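Local coordinates for protein pectate lyase (Erwinia chrysanthemi, PDB 1RU4) that cleaves pectate, the polygalacturonate of plant cell walls, by eliminative lysis, at residues 91-96 against 123-128. Sequence-based numbering, arbitrary orientation.
Sequences RAVFDF and EVTRAG
V93 lies beside E123, F94 beside V124 and D95 beside T125 where strands 92-95 and 122-125 run parallel, successive rungs on one face of the right-handed parallel beta-helix of this pectate lyase. Four backbone hydrogen bonds tie the rungs: E123 N to A92 O, F94 N to E123 O, T125 N to F94 O, and F96 N to T125 O, the last nearly straight at 174°. Strand 56-59 pairs with 92-95 on its other edge, continuing the ladder.

Apolar packing lies on the side of the sheet that carries F94 and V124. F96, just past its strand, sets ring atom CE1 3.8 Å from V124 CG1, and the F94 ring lies near Y58 and meets F38 and F110 edge-to-face inside the beta-helix.

Salt bridges flank the ladder. At its start, R91 bends at chi2 and chi3 to bring its guanidinium edge to E123; NH2 meets the anti lone pair of OE2 at 3.0 Å, while NE reaches the same oxygen in a weak bond. The guanidinium and carboxylate planes stand 68° apart. E123 OE1 turns to H147 NE2 on the following rung and also touches V93 CG2 at 3.5 Å. Beyond the strand end, R126 grips D95 side-on: NE gives a 2.8 Å bond to the syn lone pair of OD1, which also accepts a hydrogen bond from S97 N, and NH2 reaches OD2 at 3.0 Å, tilted 22° from the carboxylate plane.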
# COMPACT_ATOMS: atom_id res chain seq x y z
N ARG A 91 -4.53 10.94 14.17
CA ARG A 91 -3.55 10.98 13.08
C ARG A 91 -2.39 11.90 13.40
O ARG A 91 -2.60 13.02 13.89
CB ARG A 91 -4.21 11.48 11.79
CG ARG A 91 -5.53 10.81 11.43
CD ARG A 91 -5.34 9.34 11.12
NE ARG A 91 -4.60 9.11 9.88
CZ ARG A 91 -4.24 7.90 9.44
NH1 ARG A 91 -4.55 6.83 10.15
NH2 ARG A 91 -3.59 7.77 8.30
N ALA A 92 -1.17 11.44 13.13
CA ALA A 92 0.03 12.27 13.27
C ALA A 92 0.67 12.39 11.90
O ALA A 92 1.14 11.40 11.32
CB ALA A 92 1.00 11.64 14.27
N VAL A 93 0.69 13.61 11.36
CA VAL A 93 1.21 13.86 10.03
C VAL A 93 2.60 14.50 10.08
O VAL A 93 2.77 15.58 10.65
CB VAL A 93 0.26 14.78 9.22
CG1 VAL A 93 0.82 15.06 7.83
CG2 VAL A 93 -1.12 14.15 9.11
N PHE A 94 3.58 13.82 9.50
CA PHE A 94 4.94 14.35 9.40
C PHE A 94 5.13 15.01 8.05
O PHE A 94 5.14 14.35 7.01
CB PHE A 94 5.97 13.23 9.61
CG PHE A 94 6.03 12.71 11.02
CD1 PHE A 94 4.99 11.92 11.52
CD2 PHE A 94 7.10 13.02 11.85
CE1 PHE A 94 5.03 11.46 12.83
CE2 PHE A 94 7.14 12.56 13.16
CZ PHE A 94 6.10 11.77 13.66
N ASP A 95 5.23 16.34 8.07
CA ASP A 95 5.34 17.16 6.86
C ASP A 95 6.78 17.60 6.66
O ASP A 95 7.30 18.41 7.44
CB ASP A 95 4.42 18.38 7.01
CG ASP A 95 4.35 19.23 5.75
OD1 ASP A 95 5.00 18.90 4.74
OD2 ASP A 95 3.62 20.25 5.78
N PHE A 96 7.41 17.08 5.61
CA PHE A 96 8.81 17.40 5.33
C PHE A 96 9.04 18.67 4.51
O PHE A 96 10.16 18.98 4.12
CB PHE A 96 9.52 16.18 4.73
CG PHE A 96 9.74 15.08 5.73
CD1 PHE A 96 8.73 14.18 6.05
CD2 PHE A 96 10.96 14.97 6.40
CE1 PHE A 96 8.92 13.20 7.02
CE2 PHE A 96 11.17 13.99 7.36
CZ PHE A 96 10.14 13.10 7.68
N GLU A 123 1.46 9.53 9.22
CA GLU A 123 1.53 9.86 7.80
C GLU A 123 2.82 10.59 7.46
O GLU A 123 3.39 11.29 8.30
CB GLU A 123 0.35 10.73 7.37
CG GLU A 123 -1.02 10.12 7.62
CD GLU A 123 -2.17 10.93 7.03
OE1 GLU A 123 -1.93 12.00 6.43
OE2 GLU A 123 -3.33 10.48 7.15
N VAL A 124 3.29 10.42 6.22
CA VAL A 124 4.46 11.14 5.71
C VAL A 124 4.04 11.87 4.45
O VAL A 124 3.46 11.27 3.53
CB VAL A 124 5.63 10.19 5.37
CG1 VAL A 124 6.80 10.98 4.77
CG2 VAL A 124 6.09 9.44 6.61
N THR A 125 4.32 13.17 4.40
CA THR A 125 3.97 13.99 3.25
C THR A 125 5.07 15.01 2.93
O THR A 125 5.81 15.43 3.82
CB THR A 125 2.60 14.70 3.46
OG1 THR A 125 2.17 15.29 2.22
CG2 THR A 125 2.71 15.79 4.52
N ARG A 126 5.16 15.37 1.66
CA ARG A 126 6.11 16.36 1.14
C ARG A 126 7.59 16.05 1.41
O ARG A 126 8.40 16.96 1.59
CB ARG A 126 5.75 17.78 1.61
CG ARG A 126 4.35 18.20 1.18
CD ARG A 126 4.20 19.71 1.10
NE ARG A 126 4.36 20.37 2.39
CZ ARG A 126 4.40 21.69 2.55
NH1 ARG A 126 4.29 22.50 1.50
NH2 ARG A 126 4.53 22.21 3.76
N ALA A 127 7.93 14.76 1.42
CA ALA A 127 9.32 14.33 1.53
C ALA A 127 10.05 14.68 0.23
O ALA A 127 9.43 14.73 -0.84
CB ALA A 127 9.39 12.83 1.79
N GLY A 128 11.36 14.90 0.32
CA GLY A 128 12.15 15.26 -0.84
C GLY A 128 12.40 14.14 -1.84
O GLY A 128 12.99 14.37 -2.89